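Local structure of XRE family transcriptional regulator (Pseudomonas putida, 6F8H) at residues L69-T72 and P73-L77. The protein is the antitoxin GraA, a HigA-type helix-turn-helix protein that probably neutralises the toxin GraT and binds DNA as a transcriptional regulator. Numbering follows the deposited sequence.
Sequences LDTT and PEFWL
Thr72 caps the helix that begins beside it: its OG1 accepts the backbone N-H of Phe75, Thr72 OG1 to Phe75 N at 3.1 Å, with an N-H...O angle of 147°. The hydroxyl is brought over the first turn by chi1 of 70°, which sets OG1 between the backbone N and the carbonyl carbon. CB of Phe75 packs against Thr72 OG1 at 3.6 Å, and the bent side chain of Glu74 folds back until its OE1 lies 3.8 Å from Thr72 CB.

A second hydroxyl, OG1 of Thr71, bridges the loop and the helix. Thr71 OG1 donates to Thr72 O at 2.8 Å, approaching from above the carbonyl plane. Trp76 NE1 in turn donates weakly to Thr71 OG1 at 2.9 Å, bent to 127°, with the hydroxyl oxygen at the edge of the indole, near its plane. The N-H of the buried Trp76 thus has a partner in the loop, though a weakly bonded one.

Apolar contacts complete the turn. Leu69 meets the benzo part of the indole obliquely, CD1 to Trp76 CZ2 at 3.9 Å, the two side chains crossing at about a right angle. Thr71 CB lies 4.3 Å from Phe75 CD2, and that ring carbon sits over one face of the indole. Phe25 of helix 17-29 packs against Leu69, Thr71 and Trp76.

Asp70 forms a salt bridge to Arg102 of the second subunit.

The loop joins helix 59-69 to the long helix 73-99 of this helix-turn-helix protein through a classical threonine N-cap, with Pro73 directly after the cap residue.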
ATOM      1  N   LEU A  69     -12.540 -14.738   2.379  1.00 25.75           N
ATOM      2  CA  LEU A  69     -13.698 -14.039   2.940  1.00 31.60           C
ATOM      3  C   LEU A  69     -14.630 -13.443   1.886  1.00 30.63           C
ATOM      4  O   LEU A  69     -15.563 -12.720   2.239  1.00 29.87           O
ATOM      5  CB  LEU A  69     -13.243 -12.917   3.891  1.00 26.84           C
ATOM      6  CG  LEU A  69     -12.338 -13.263   5.070  1.00 28.50           C
ATOM      7  CD1 LEU A  69     -11.794 -11.998   5.717  1.00 25.29           C
ATOM      8  CD2 LEU A  69     -13.090 -14.107   6.094  1.00 31.36           C
ATOM      9  N   ASP A  70     -14.367 -13.736   0.611  1.00 31.53           N
ATOM     10  CA  ASP A  70     -15.209 -13.270  -0.503  1.00 38.22           C
ATOM     11  C   ASP A  70     -15.197 -11.750  -0.715  1.00 33.90           C
ATOM     12  O   ASP A  70     -16.251 -11.110  -0.780  1.00 34.10           O
ATOM     13  CB  ASP A  70     -16.659 -13.733  -0.318  1.00 42.74           C
ATOM     14  CG  ASP A  70     -16.826 -15.225  -0.513  1.00 51.16           C
ATOM     15  OD1 ASP A  70     -16.196 -15.764  -1.449  1.00 51.39           O
ATOM     16  OD2 ASP A  70     -17.583 -15.853   0.265  1.00 50.92           O
ATOM     17  N   THR A  71     -14.006 -11.179  -0.848  1.00 28.92           N
ATOM     18  CA  THR A  71     -13.884  -9.755  -1.150  1.00 30.86           C
ATOM     19  C   THR A  71     -12.973  -9.602  -2.342  1.00 31.92           C
ATOM     20  O   THR A  71     -12.438 -10.586  -2.839  1.00 30.81           O
ATOM     21  CB  THR A  71     -13.288  -8.956   0.021  1.00 29.60           C
ATOM     22  OG1 THR A  71     -11.895  -9.265   0.122  1.00 27.71           O
ATOM     23  CG2 THR A  71     -13.983  -9.300   1.323  1.00 30.02           C
ATOM     24  N   THR A  72     -12.769  -8.372  -2.791  1.00 28.91           N
ATOM     25  CA  THR A  72     -11.679  -8.127  -3.715  1.00 27.56           C
ATOM     26  C   THR A  72     -10.388  -7.983  -2.892  1.00 30.05           C
ATOM     27  O   THR A  72     -10.450  -7.707  -1.695  1.00 29.01           O
ATOM     28  CB  THR A  72     -11.906  -6.867  -4.547  1.00 30.82           C
ATOM     29  OG1 THR A  72     -11.778  -5.716  -3.705  1.00 27.99           O
ATOM     30  CG2 THR A  72     -13.299  -6.893  -5.206  1.00 30.70           C
ATOM     31  N   PRO A  73      -9.217  -8.173  -3.522  1.00 28.23           N
ATOM     32  CA  PRO A  73      -8.017  -7.926  -2.730  1.00 28.42           C
ATOM     33  C   PRO A  73      -7.715  -6.419  -2.644  1.00 31.74           C
ATOM     34  O   PRO A  73      -7.053  -5.999  -1.699  1.00 26.65           O
ATOM     35  CB  PRO A  73      -6.931  -8.698  -3.485  1.00 27.74           C
ATOM     36  CG  PRO A  73      -7.393  -8.699  -4.894  1.00 32.79           C
ATOM     37  CD  PRO A  73      -8.904  -8.746  -4.848  1.00 32.05           C
ATOM     38  N   GLU A  74      -8.237  -5.622  -3.579  1.00 27.87           N
ATOM     39  CA  GLU A  74      -8.083  -4.170  -3.493  1.00 28.39           C
ATOM     40  C   GLU A  74      -8.734  -3.622  -2.213  1.00 26.05           C
ATOM     41  O   GLU A  74      -8.205  -2.696  -1.603  1.00 28.76           O
ATOM     42  CB  GLU A  74      -8.666  -3.479  -4.732  1.00 28.00           C
ATOM     43  CG  GLU A  74      -7.767  -3.565  -5.985  1.00 36.31           C
ATOM     44  CD  GLU A  74      -7.867  -4.904  -6.711  1.00 40.48           C
ATOM     45  OE1 GLU A  74      -8.659  -5.776  -6.280  1.00 33.25           O
ATOM     46  OE2 GLU A  74      -7.158  -5.072  -7.727  1.00 41.42           O
ATOM     47  N   PHE A  75      -9.850  -4.222  -1.798  1.00 26.35           N
ATOM     48  CA  PHE A  75     -10.555  -3.789  -0.579  1.00 27.87           C
ATOM     49  C   PHE A  75      -9.584  -3.701   0.593  1.00 25.59           C
ATOM     50  O   PHE A  75      -9.548  -2.697   1.307  1.00 22.63           O
ATOM     51  CB  PHE A  75     -11.717  -4.744  -0.254  1.00 27.58           C
ATOM     52  CG  PHE A  75     -12.383  -4.489   1.083  1.00 27.43           C
ATOM     53  CD1 PHE A  75     -13.230  -3.403   1.260  1.00 25.12           C
ATOM     54  CD2 PHE A  75     -12.177  -5.353   2.157  1.00 27.14           C
ATOM     55  CE1 PHE A  75     -13.851  -3.176   2.484  1.00 31.22           C
ATOM     56  CE2 PHE A  75     -12.799  -5.130   3.391  1.00 29.33           C
ATOM     57  CZ  PHE A  75     -13.634  -4.035   3.551  1.00 29.46           C
ATOM     58  N   TRP A  76      -8.766  -4.738   0.756  1.00 25.65           N
ATOM     59  CA  TRP A  76      -7.817  -4.796   1.865  1.00 24.10           C
ATOM     60  C   TRP A  76      -6.619  -3.862   1.698  1.00 23.50           C
ATOM     61  O   TRP A  76      -6.268  -3.163   2.645  1.00 25.09           O
ATOM     62  CB  TRP A  76      -7.356  -6.248   2.086  1.00 20.46           C
ATOM     63  CG  TRP A  76      -8.536  -7.100   2.485  1.00 20.13           C
ATOM     64  CD1 TRP A  76      -9.213  -8.000   1.701  1.00 24.52           C
ATOM     65  CD2 TRP A  76      -9.226  -7.068   3.743  1.00 23.27           C
ATOM     66  NE1 TRP A  76     -10.258  -8.550   2.409  1.00 25.17           N
ATOM     67  CE2 TRP A  76     -10.286  -7.999   3.668  1.00 24.24           C
ATOM     68  CE3 TRP A  76      -9.039  -6.358   4.936  1.00 22.02           C
ATOM     69  CZ2 TRP A  76     -11.164  -8.228   4.737  1.00 24.36           C
ATOM     70  CZ3 TRP A  76      -9.912  -6.591   6.004  1.00 23.06           C
ATOM     71  CH2 TRP A  76     -10.955  -7.519   5.899  1.00 21.55           C
ATOM     72  N   LEU A  77      -5.994  -3.846   0.522  1.00 26.00           N
ATOM     73  CA  LEU A  77      -4.823  -3.001   0.299  1.00 25.55           C
ATOM     74  C   LEU A  77      -5.193  -1.516   0.291  1.00 24.84           C
ATOM     75  O   LEU A  77      -4.403  -0.681   0.721  1.00 23.70           O
ATOM     76  CB  LEU A  77      -4.121  -3.360  -1.015  1.00 28.07           C
ATOM     77  CG  LEU A  77      -3.353  -4.685  -1.054  1.00 32.94           C
ATOM     78  CD1 LEU A  77      -2.266  -4.667  -2.122  1.00 33.44           C
ATOM     79  CD2 LEU A  77      -2.750  -4.977   0.298  1.00 27.80           C
TER